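Local coordinates for protein elongation factor G (Thermus thermophilus, PDB 2DY1) that binds GTP and magnesium and, as a member of the elongation factor G family, probably hydrolyses GTP to assist translocation during protein synthesis, at residues A[316-321]-A[360-365]; A[286-291]-A[299-304]; A[493-498]-A[507-512]; A[486-491]-A[532-537]. All coordinates share one frame; numbering follows the deposited sequence.

Interaction 1 (A[316-321]-A[360-365])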
# COMPACT_ATOMS: atom_id res chain seq x y z
N LEU A 316 1.80 26.39 -12.64
CA LEU A 316 2.63 25.24 -12.96
C LEU A 316 1.95 24.49 -14.10
O LEU A 316 0.72 24.46 -14.18
CB LEU A 316 2.72 24.30 -11.76
CG LEU A 316 3.48 24.82 -10.55
CD1 LEU A 316 3.22 23.94 -9.33
CD2 LEU A 316 4.97 24.85 -10.89
N GLN A 317 2.75 23.90 -14.98
CA GLN A 317 2.21 23.11 -16.08
C GLN A 317 1.89 21.72 -15.51
O GLN A 317 2.47 21.31 -14.52
CB GLN A 317 3.26 22.96 -17.19
CG GLN A 317 2.74 22.26 -18.42
CD GLN A 317 1.63 23.04 -19.10
OE1 GLN A 317 1.89 23.97 -19.86
NE2 GLN A 317 0.39 22.68 -18.81
N SER A 318 0.95 21.02 -16.14
CA SER A 318 0.59 19.67 -15.70
C SER A 318 -0.05 19.01 -16.90
O SER A 318 -0.38 19.68 -17.88
CB SER A 318 -0.42 19.69 -14.57
OG SER A 318 -1.75 19.82 -15.04
N GLU A 319 -0.24 17.70 -16.81
CA GLU A 319 -0.84 16.98 -17.93
C GLU A 319 -2.27 17.44 -18.18
O GLU A 319 -2.82 17.20 -19.26
CB GLU A 319 -0.82 15.47 -17.65
CG GLU A 319 0.58 14.87 -17.56
CD GLU A 319 1.33 14.86 -18.90
OE1 GLU A 319 0.70 15.13 -19.94
OE2 GLU A 319 2.54 14.55 -18.89
N ALA A 320 -2.87 18.11 -17.20
CA ALA A 320 -4.24 18.59 -17.33
C ALA A 320 -4.30 20.09 -17.60
O ALA A 320 -5.34 20.71 -17.46
CB ALA A 320 -5.03 18.28 -16.07
N GLY A 321 -3.17 20.66 -18.00
CA GLY A 321 -3.13 22.08 -18.28
C GLY A 321 -2.52 22.87 -17.15
O GLY A 321 -2.05 22.30 -16.17
N MET A 360 0.24 13.17 -9.77
CA MET A 360 0.36 14.18 -10.83
C MET A 360 1.64 15.00 -10.65
O MET A 360 1.94 15.50 -9.57
CB MET A 360 -0.86 15.08 -10.75
CG MET A 360 -1.14 15.93 -11.96
SD MET A 360 -2.79 16.61 -11.72
CE MET A 360 -3.67 15.37 -11.90
N VAL A 361 2.40 15.14 -11.74
CA VAL A 361 3.64 15.91 -11.72
C VAL A 361 3.34 17.32 -12.23
O VAL A 361 2.50 17.52 -13.12
CB VAL A 361 4.69 15.22 -12.62
CG1 VAL A 361 6.03 15.98 -12.54
CG2 VAL A 361 4.87 13.76 -12.17
N LEU A 362 3.99 18.31 -11.62
CA LEU A 362 3.79 19.70 -12.02
C LEU A 362 5.17 20.30 -12.28
O LEU A 362 6.14 19.98 -11.60
CB LEU A 362 3.09 20.47 -10.90
CG LEU A 362 1.82 19.77 -10.41
CD1 LEU A 362 1.49 20.22 -9.00
CD2 LEU A 362 0.69 20.05 -11.35
N TRP A 363 5.26 21.20 -13.25
CA TRP A 363 6.56 21.74 -13.56
C TRP A 363 6.48 23.06 -14.31
O TRP A 363 5.41 23.49 -14.71
CB TRP A 363 7.31 20.75 -14.49
CG TRP A 363 6.66 20.60 -15.87
CD1 TRP A 363 6.96 21.32 -17.01
CD2 TRP A 363 5.58 19.72 -16.23
NE1 TRP A 363 6.13 20.94 -18.05
CE2 TRP A 363 5.28 19.96 -17.60
CE3 TRP A 363 4.85 18.76 -15.54
CZ2 TRP A 363 4.27 19.27 -18.28
CZ3 TRP A 363 3.83 18.06 -16.22
CH2 TRP A 363 3.56 18.32 -17.57
N GLN A 364 7.65 23.66 -14.49
CA GLN A 364 7.78 24.83 -15.35
C GLN A 364 8.92 24.44 -16.29
O GLN A 364 9.78 23.63 -15.92
CB GLN A 364 8.13 26.10 -14.58
CG GLN A 364 6.92 26.69 -13.91
CD GLN A 364 7.21 28.03 -13.28
OE1 GLN A 364 8.34 28.52 -13.34
NE2 GLN A 364 6.19 28.63 -12.69
N GLY A 365 8.91 24.95 -17.51
CA GLY A 365 9.97 24.60 -18.44
C GLY A 365 9.75 23.24 -19.07
O GLY A 365 8.61 22.81 -19.28
O HOH W 1 0.56 16.29 -14.49

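Interaction 2 (A[286-291]-A[299-304])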
# COMPACT_ATOMS: atom_id res chain seq x y z
N ALA A 286 7.40 19.67 -9.05
CA ALA A 286 6.58 19.28 -7.90
C ALA A 286 5.73 18.06 -8.22
O ALA A 286 5.61 17.64 -9.37
CB ALA A 286 5.65 20.44 -7.52
N LYS A 287 5.12 17.50 -7.19
CA LYS A 287 4.28 16.34 -7.39
C LYS A 287 3.19 16.30 -6.33
O LYS A 287 3.43 16.68 -5.19
CB LYS A 287 5.14 15.07 -7.29
CG LYS A 287 4.37 13.79 -7.50
CD LYS A 287 5.32 12.60 -7.66
CE LYS A 287 4.55 11.33 -7.87
NZ LYS A 287 5.45 10.18 -8.14
N VAL A 288 1.99 15.85 -6.71
CA VAL A 288 0.89 15.71 -5.75
C VAL A 288 1.15 14.32 -5.14
O VAL A 288 0.99 13.31 -5.82
CB VAL A 288 -0.47 15.70 -6.47
CG1 VAL A 288 -1.60 15.42 -5.49
CG2 VAL A 288 -0.72 17.06 -7.15
N PHE A 289 1.55 14.28 -3.86
CA PHE A 289 1.86 12.98 -3.25
C PHE A 289 0.69 12.37 -2.51
O PHE A 289 0.72 11.19 -2.19
CB PHE A 289 3.11 13.07 -2.34
CG PHE A 289 2.90 13.85 -1.08
CD1 PHE A 289 2.57 13.19 0.11
CD2 PHE A 289 3.10 15.23 -1.07
CE1 PHE A 289 2.44 13.94 1.32
CE2 PHE A 289 2.98 15.97 0.10
CZ PHE A 289 2.65 15.32 1.30
N LYS A 290 -0.30 13.19 -2.20
CA LYS A 290 -1.52 12.67 -1.55
C LYS A 290 -2.65 13.66 -1.71
O LYS A 290 -2.44 14.85 -2.01
CB LYS A 290 -1.32 12.38 -0.05
CG LYS A 290 -1.14 13.61 0.81
CD LYS A 290 -1.27 13.32 2.31
CE LYS A 290 -2.75 13.26 2.71
NZ LYS A 290 -2.96 12.62 4.07
N VAL A 291 -3.85 13.17 -1.45
CA VAL A 291 -5.05 13.98 -1.57
C VAL A 291 -5.97 13.71 -0.40
O VAL A 291 -6.03 12.57 0.07
CB VAL A 291 -5.81 13.60 -2.87
CG1 VAL A 291 -7.22 14.21 -2.85
CG2 VAL A 291 -5.04 14.10 -4.10
N GLN A 299 -11.86 18.91 -1.96
CA GLN A 299 -10.59 18.25 -2.24
C GLN A 299 -9.39 19.16 -2.02
O GLN A 299 -9.38 20.32 -2.43
CB GLN A 299 -10.60 17.71 -3.68
CG GLN A 299 -9.31 16.97 -4.11
CD GLN A 299 -9.55 15.96 -5.23
OE1 GLN A 299 -8.63 15.59 -5.96
NE2 GLN A 299 -10.78 15.48 -5.34
N VAL A 300 -8.39 18.65 -1.30
CA VAL A 300 -7.15 19.38 -1.06
C VAL A 300 -6.03 18.48 -1.57
O VAL A 300 -5.93 17.32 -1.18
CB VAL A 300 -6.92 19.67 0.45
CG1 VAL A 300 -5.54 20.30 0.64
CG2 VAL A 300 -7.99 20.61 0.97
N ALA A 301 -5.18 19.03 -2.45
CA ALA A 301 -4.06 18.30 -3.02
C ALA A 301 -2.83 18.72 -2.24
O ALA A 301 -2.63 19.90 -1.93
CB ALA A 301 -3.90 18.64 -4.51
N TYR A 302 -2.01 17.73 -1.88
CA TYR A 302 -0.80 18.01 -1.12
C TYR A 302 0.37 17.87 -2.07
O TYR A 302 0.61 16.80 -2.63
CB TYR A 302 -0.70 17.03 0.05
CG TYR A 302 -1.79 17.30 1.07
CD1 TYR A 302 -1.54 18.01 2.23
CD2 TYR A 302 -3.10 16.88 0.82
CE1 TYR A 302 -2.57 18.30 3.14
CE2 TYR A 302 -4.13 17.16 1.72
CZ TYR A 302 -3.86 17.87 2.86
OH TYR A 302 -4.89 18.14 3.72
N LEU A 303 1.07 18.98 -2.23
CA LEU A 303 2.16 19.06 -3.19
C LEU A 303 3.51 19.21 -2.56
O LEU A 303 3.69 20.03 -1.68
CB LEU A 303 1.96 20.29 -4.08
CG LEU A 303 1.08 20.29 -5.32
CD1 LEU A 303 -0.33 19.87 -4.97
CD2 LEU A 303 1.09 21.72 -5.91
N ARG A 304 4.46 18.41 -3.03
CA ARG A 304 5.84 18.58 -2.58
C ARG A 304 6.53 19.38 -3.69
O ARG A 304 6.44 19.01 -4.86
CB ARG A 304 6.55 17.24 -2.45
CG ARG A 304 8.10 17.38 -2.44
CD ARG A 304 8.62 18.14 -1.22
NE ARG A 304 9.98 18.64 -1.47
CZ ARG A 304 11.10 17.93 -1.37
NH1 ARG A 304 11.09 16.66 -0.99
NH2 ARG A 304 12.25 18.51 -1.71

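Interaction 3 (A[493-498]-A[507-512])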
# COMPACT_ATOMS: atom_id res chain seq x y z
N TYR A 493 -10.45 -24.03 -24.35
CA TYR A 493 -11.48 -23.78 -25.34
C TYR A 493 -10.92 -23.83 -26.76
O TYR A 493 -9.80 -23.39 -27.02
CB TYR A 493 -12.14 -22.42 -25.11
CG TYR A 493 -13.02 -21.95 -26.25
CD1 TYR A 493 -12.51 -21.17 -27.28
CD2 TYR A 493 -14.36 -22.34 -26.31
CE1 TYR A 493 -13.32 -20.77 -28.35
CE2 TYR A 493 -15.18 -21.95 -27.38
CZ TYR A 493 -14.65 -21.17 -28.39
OH TYR A 493 -15.44 -20.79 -29.45
N GLY A 494 -11.73 -24.37 -27.67
CA GLY A 494 -11.34 -24.44 -29.05
C GLY A 494 -12.60 -24.51 -29.90
O GLY A 494 -13.58 -25.13 -29.50
N PHE A 495 -12.58 -23.85 -31.05
CA PHE A 495 -13.71 -23.88 -31.97
C PHE A 495 -13.15 -24.41 -33.29
O PHE A 495 -12.15 -23.90 -33.80
CB PHE A 495 -14.28 -22.48 -32.21
CG PHE A 495 -15.39 -22.45 -33.22
CD1 PHE A 495 -16.69 -22.78 -32.85
CD2 PHE A 495 -15.12 -22.13 -34.55
CE1 PHE A 495 -17.71 -22.78 -33.80
CE2 PHE A 495 -16.14 -22.14 -35.50
CZ PHE A 495 -17.43 -22.47 -35.12
N GLU A 496 -13.80 -25.44 -33.82
CA GLU A 496 -13.37 -26.03 -35.09
C GLU A 496 -14.45 -25.97 -36.14
O GLU A 496 -15.56 -26.45 -35.92
CB GLU A 496 -13.00 -27.51 -34.90
CG GLU A 496 -11.62 -27.78 -34.36
CD GLU A 496 -11.37 -29.27 -34.18
OE1 GLU A 496 -11.95 -30.07 -34.96
OE2 GLU A 496 -10.58 -29.63 -33.28
N TRP A 497 -14.14 -25.38 -37.29
CA TRP A 497 -15.09 -25.34 -38.39
C TRP A 497 -14.78 -26.59 -39.23
O TRP A 497 -13.70 -26.70 -39.82
CB TRP A 497 -14.85 -24.11 -39.25
CG TRP A 497 -15.83 -23.90 -40.34
CD1 TRP A 497 -15.57 -23.92 -41.68
CD2 TRP A 497 -17.18 -23.46 -40.20
NE1 TRP A 497 -16.67 -23.51 -42.38
CE2 TRP A 497 -17.68 -23.22 -41.50
CE3 TRP A 497 -18.02 -23.24 -39.09
CZ2 TRP A 497 -18.98 -22.76 -41.73
CZ3 TRP A 497 -19.32 -22.79 -39.32
CH2 TRP A 497 -19.78 -22.55 -40.63
N ARG A 498 -15.72 -27.53 -39.26
CA ARG A 498 -15.52 -28.75 -40.04
C ARG A 498 -16.66 -28.93 -41.03
O ARG A 498 -17.01 -30.04 -41.41
CB ARG A 498 -15.43 -29.97 -39.11
CG ARG A 498 -14.16 -29.98 -38.24
CD ARG A 498 -12.91 -30.20 -39.10
NE ARG A 498 -11.70 -30.22 -38.29
CZ ARG A 498 -11.01 -29.14 -37.91
NH1 ARG A 498 -11.41 -27.91 -38.26
NH2 ARG A 498 -9.92 -29.29 -37.18
N LYS A 507 -19.30 -17.35 -44.27
CA LYS A 507 -19.68 -16.06 -43.70
C LYS A 507 -20.48 -16.19 -42.41
O LYS A 507 -20.66 -15.20 -41.70
CB LYS A 507 -20.49 -15.24 -44.70
CG LYS A 507 -21.87 -15.79 -44.96
CD LYS A 507 -22.63 -14.93 -45.95
CE LYS A 507 -24.02 -15.50 -46.19
NZ LYS A 507 -24.77 -14.74 -47.22
N TYR A 508 -20.98 -17.38 -42.10
CA TYR A 508 -21.73 -17.55 -40.86
C TYR A 508 -20.89 -18.14 -39.74
O TYR A 508 -21.39 -18.34 -38.64
CB TYR A 508 -22.97 -18.43 -41.08
CG TYR A 508 -24.06 -17.75 -41.87
CD1 TYR A 508 -24.51 -16.47 -41.52
CD2 TYR A 508 -24.65 -18.38 -42.96
CE1 TYR A 508 -25.53 -15.84 -42.24
CE2 TYR A 508 -25.66 -17.76 -43.69
CZ TYR A 508 -26.10 -16.49 -43.33
OH TYR A 508 -27.11 -15.89 -44.04
N GLN A 509 -19.61 -18.41 -40.01
CA GLN A 509 -18.76 -19.00 -38.98
C GLN A 509 -18.66 -18.11 -37.74
O GLN A 509 -18.75 -18.59 -36.62
CB GLN A 509 -17.35 -19.29 -39.51
CG GLN A 509 -16.49 -20.06 -38.52
CD GLN A 509 -15.06 -20.32 -39.00
OE1 GLN A 509 -14.82 -20.51 -40.19
NE2 GLN A 509 -14.12 -20.34 -38.06
N GLU A 510 -18.47 -16.81 -37.94
CA GLU A 510 -18.36 -15.89 -36.81
C GLU A 510 -19.64 -15.89 -35.96
O GLU A 510 -19.58 -15.91 -34.73
CB GLU A 510 -18.06 -14.48 -37.32
CG GLU A 510 -17.83 -13.45 -36.22
CD GLU A 510 -17.90 -12.02 -36.74
OE1 GLU A 510 -17.51 -11.10 -35.98
OE2 GLU A 510 -18.34 -11.82 -37.89
N ALA A 511 -20.80 -15.86 -36.61
CA ALA A 511 -22.07 -15.85 -35.87
C ALA A 511 -22.28 -17.14 -35.10
O ALA A 511 -22.83 -17.13 -34.00
CB ALA A 511 -23.24 -15.63 -36.83
N ILE A 512 -21.87 -18.26 -35.69
CA ILE A 512 -22.03 -19.53 -35.03
C ILE A 512 -21.14 -19.58 -33.80
O ILE A 512 -21.60 -19.94 -32.72
CB ILE A 512 -21.73 -20.68 -36.03
CG1 ILE A 512 -22.87 -20.73 -37.07
CG2 ILE A 512 -21.62 -22.04 -35.31
CD1 ILE A 512 -22.60 -21.61 -38.28

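Interaction 4 (A[486-491]-A[532-537])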
# COMPACT_ATOMS: atom_id res chain seq x y z
N ARG A 486 -20.70 -30.76 -32.14
CA ARG A 486 -20.12 -31.84 -31.33
C ARG A 486 -19.28 -31.12 -30.26
O ARG A 486 -18.50 -30.23 -30.58
CB ARG A 486 -19.23 -32.73 -32.20
CG ARG A 486 -18.55 -33.89 -31.48
CD ARG A 486 -17.64 -34.62 -32.47
NE ARG A 486 -16.91 -35.75 -31.91
CZ ARG A 486 -17.43 -36.96 -31.69
NH1 ARG A 486 -18.70 -37.21 -31.98
NH2 ARG A 486 -16.68 -37.93 -31.19
N LEU A 487 -19.46 -31.52 -29.00
CA LEU A 487 -18.69 -30.95 -27.88
C LEU A 487 -17.79 -32.04 -27.32
O LEU A 487 -18.23 -33.17 -27.11
CB LEU A 487 -19.63 -30.46 -26.76
CG LEU A 487 -20.52 -29.26 -27.07
CD1 LEU A 487 -21.32 -28.92 -25.80
CD2 LEU A 487 -19.68 -28.06 -27.50
N GLU A 488 -16.54 -31.70 -27.08
CA GLU A 488 -15.61 -32.68 -26.53
C GLU A 488 -14.86 -32.09 -25.36
O GLU A 488 -14.47 -30.92 -25.40
CB GLU A 488 -14.59 -33.10 -27.58
CG GLU A 488 -15.21 -33.59 -28.87
CD GLU A 488 -14.16 -34.02 -29.88
OE1 GLU A 488 -13.02 -33.51 -29.82
OE2 GLU A 488 -14.49 -34.87 -30.74
N PRO A 489 -14.67 -32.87 -24.30
CA PRO A 489 -13.94 -32.34 -23.15
C PRO A 489 -12.56 -31.92 -23.66
O PRO A 489 -12.00 -32.59 -24.53
CB PRO A 489 -13.85 -33.54 -22.21
CG PRO A 489 -15.12 -34.29 -22.51
CD PRO A 489 -15.16 -34.23 -24.03
N ALA A 490 -12.02 -30.81 -23.16
CA ALA A 490 -10.71 -30.35 -23.60
C ALA A 490 -10.07 -29.52 -22.50
O ALA A 490 -10.76 -28.98 -21.65
CB ALA A 490 -10.83 -29.53 -24.87
N SER A 491 -8.74 -29.40 -22.52
CA SER A 491 -8.06 -28.63 -21.48
C SER A 491 -8.30 -27.14 -21.66
O SER A 491 -8.30 -26.38 -20.69
CB SER A 491 -6.56 -28.90 -21.51
OG SER A 491 -5.97 -28.39 -22.70
N GLY A 532 -13.37 -25.58 -20.72
CA GLY A 532 -12.82 -26.90 -20.96
C GLY A 532 -13.53 -27.74 -22.00
O GLY A 532 -13.78 -28.93 -21.78
N PHE A 533 -13.86 -27.15 -23.15
CA PHE A 533 -14.50 -27.91 -24.22
C PHE A 533 -14.08 -27.43 -25.58
O PHE A 533 -13.72 -26.27 -25.77
CB PHE A 533 -16.03 -27.82 -24.14
CG PHE A 533 -16.58 -26.44 -24.38
CD1 PHE A 533 -16.82 -25.58 -23.31
CD2 PHE A 533 -16.85 -26.00 -25.67
CE1 PHE A 533 -17.32 -24.29 -23.53
CE2 PHE A 533 -17.35 -24.72 -25.90
CZ PHE A 533 -17.59 -23.86 -24.82
N LYS A 534 -14.12 -28.36 -26.54
CA LYS A 534 -13.81 -28.05 -27.92
C LYS A 534 -15.18 -28.14 -28.59
O LYS A 534 -15.93 -29.08 -28.34
CB LYS A 534 -12.87 -29.10 -28.51
CG LYS A 534 -12.50 -28.84 -29.97
CD LYS A 534 -11.58 -29.93 -30.52
CE LYS A 534 -10.26 -29.99 -29.77
NZ LYS A 534 -9.33 -31.00 -30.35
N ALA A 535 -15.51 -27.13 -29.39
CA ALA A 535 -16.77 -27.08 -30.10
C ALA A 535 -16.47 -27.29 -31.58
O ALA A 535 -15.73 -26.52 -32.19
CB ALA A 535 -17.46 -25.72 -29.88
N ILE A 536 -17.06 -28.33 -32.15
CA ILE A 536 -16.87 -28.68 -33.55
C ILE A 536 -18.20 -28.54 -34.30
O ILE A 536 -19.18 -29.22 -33.97
CB ILE A 536 -16.37 -30.14 -33.67
CG1 ILE A 536 -15.07 -30.31 -32.88
CG2 ILE A 536 -16.15 -30.48 -35.13
CD1 ILE A 536 -14.57 -31.75 -32.82
N VAL A 537 -18.24 -27.66 -35.31
CA VAL A 537 -19.44 -27.49 -36.12
C VAL A 537 -19.15 -28.33 -37.35
O VAL A 537 -18.25 -28.01 -38.14
CB VAL A 537 -19.68 -26.01 -36.46
CG1 VAL A 537 -20.84 -25.87 -37.49
CG2 VAL A 537 -20.02 -25.27 -35.17

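Interaction 1 (A[316-321]-A[360-365])
Gln317 and Trp363 hold each other by two backbone hydrogen bonds as an antiparallel hydrogen-bonded pair. The shorter runs from Gln317 N to Trp363 O (2.7 Å), and Trp363 N returns the bond to Gln317 O. This is a single bridge, because beyond it the 316-321 segment leaves the strand direction and makes a type I turn from Ser318 to Gly321. A water carries the link one step further, accepting from Glu319 N and donating to Val361 O. In the turn, Ser318 OG accepts from Ala320 N at 3.0 Å, an ST turn, and donates to Gly321 O at 2.7 Å; a serine suits this place because its short hydroxyl can serve both. Ser318 O also takes two donors, Gln317 NE2 and Gly321 N.

With its CG between its own backbone N and carbonyl carbon (chi1 66°), Trp363 lays one face against Gln317 CB and Ser318 N. Gln317 CB is 3.8 Å from the centroid of the five-membered ring in a CH-pi contact, and Gln317 CG lies 3.4 Å from Trp363 CZ2. The aliphatic half of a glutamine can thus cover an aromatic face while its amide reaches the turn. Glu319 comes near the far end of the ring, but its carboxylate is paired with Lys367. Leu316 CD1 meets Leu362 CB at 3.8 Å, the two leucines crossing at about a right angle, and Ser318 CB presses on Leu362 CD2. Strands 314-316 and 361-363 border different sheets, so this bridge joins the edges of two antiparallel sheets, as in the beta-barrel of domain 2 of translational GTPases.

Interaction 2 (A[286-291]-A[299-304])
Lys287 and Arg304, then Lys290 and Tyr302, form the hydrogen-bonded pairs of an antiparallel hairpin whose strand axes run 136° apart, with a beta bulge at Phe289 shifting the register by one residue. Phe289 N bonds Tyr302 O (3.0 Å), while Tyr302 N turns to Lys290 O (2.9 Å), so bonding to Tyr302 is shared between Phe289 and Lys290.

On the side of Val288, Leu303, Val291 and Ala301 the four side chains are apolar. Val288 CG2 packs on Leu303 CD1 at 3.6 Å, and Val288 CG1 reaches Ala301 CB; branched and small residues fit closely here.

Lys290 and Tyr302 share the other side with Lys287 and Arg304. Lys290 CG touches Tyr302 CB at 3.5 Å, and Lys290 CE stands over one face of the phenol ring, toward its rim. The ammonium is 5.4 Å from the ring centroid, at most a weak cation-pi attraction. Phe289, at the bulge, brings its ring against the neighbouring strand: its CE2 lies 3.8 Å from Tyr302 CB, and Arg304 N sits at the ring edge.

The stem of Lys290 packs on Tyr302, while the ends of Lys287 and Arg304 lead away from the hairpin. Lys287 NZ meets Pro374 O and Glu96, Lys290 pairs with Glu90, and Arg304 pairs with Asp99 and also bonds Ala97 O. This chemistry suggests that the hairpin helps to hold domain 2 against the GTP-binding domain.

Interaction 3 (A[493-498]-A[507-512])
Strand 494-497 runs past the start of helix 509-520, with the nearest CA atoms, those of Trp497 and Gln509, 7.3 Å apart and no hydrogen bond between the segments. The two are the first elements of a beta-alpha-beta unit in domain IV, completed by strand 533-541. Alternation along the strand sends Phe495 and Trp497 to the helix and Glu496 away from it.

Gln509, extended beyond CG (chi2 -178°), lies against both aromatic side chains. Its CB is over the face of the indole, 4.0 Å from the centroid of the six-membered ring, and Gln509 OE1 stands over the same face, toward the rim, 3.5 Å from Trp497 CG. Amide and indole planes are only 15° apart, a nearly flat overlay that a long, planar-ended glutamine can make. An alanine at Trp497 would probably leave most of the Gln509 side chain without its flat cover and let the amide turn, while opening a gap beside Ile512. Gln509 CG also meets Phe495 CE2 at 3.7 Å.

One turn further on, Ile512 supplies branched apolar bulk against both rings: its CG2 approaches the edge of Phe495, and its CD1 lies in the plane of the indole at the edge, 3.6 Å from Trp497 CZ3.

Interaction 4 (A[486-491]-A[532-537])
Two neighbouring antiparallel strands of the domain IV sheet meet here, Arg486 pairing with Ile536 and Glu488 with Lys534. Both are hydrogen-bonded pairs: Arg486 N to Ile536 O is 2.8 Å, Lys534 N to Glu488 O likewise 2.8 Å, and both return bonds are made. Past Pro489, which has no N-H to give, Ala490 N reaches Gly532 O at 2.9 Å, coming from well above the carbonyl plane. Gly532 has a positive phi (64°), and a side chain there would crowd Ala490 O, so a residue without one fits.

Arg486, Glu488, Lys534 and Ile536 share one side of the sheet. The extended Arg486 chain brings NE to Glu488 OE2, a 2.8 Å salt bridge in which the carboxylate oxygen lies at the edge of the guanidinium and is met on its anti side; Arg486 NH1 has a second acid, Glu465. Across the strands the flat carboxylate rests on Ile536, its CD 3.7 Å from Ile536 CD1, while Lys534 runs alongside with its ammonium 4.5 Å from Glu488 OE1, beyond a salt bridge. An alanine at Glu488 would probably leave Arg486 NE without its acid and uncover the CD1 end of Ile536.

The opposite side is apolar. Leu487 CD2 touches Phe533 CD2 at 3.9 Å and Ala535 CB at 4.0 Å, the small alanine leaving room for the leucine. Leu487 also packs on helix 549-566, and Phe533 on helix 509-520 as well as on Phe560. A sheet with helices packed on one side is typical of a two-layer alpha/beta sandwich, consistent with the S5-like fold of domain IV.

In the fold
From the N terminus, interaction 2 comes first, closing the short hairpin of strands 285-294 and 298-307. Interaction 1 follows in series and closes a longer, helix-free loop back to strand 361-363. That strand lies beside 285-294 in the same sheet, with Leu362 N bonded to Ala286 O, so the two contacts tie domain 2 together. Domain IV lies far off, interactions 2 and 4 having centres about 54 Å apart. There interaction 4 spans residues 486-537, and interaction 3 falls wholly within that span. Strand 494-497 pairs with strand 533-541 through Glu496 N and Ala535 O, while Ile512 and Val537 join helix to sheet.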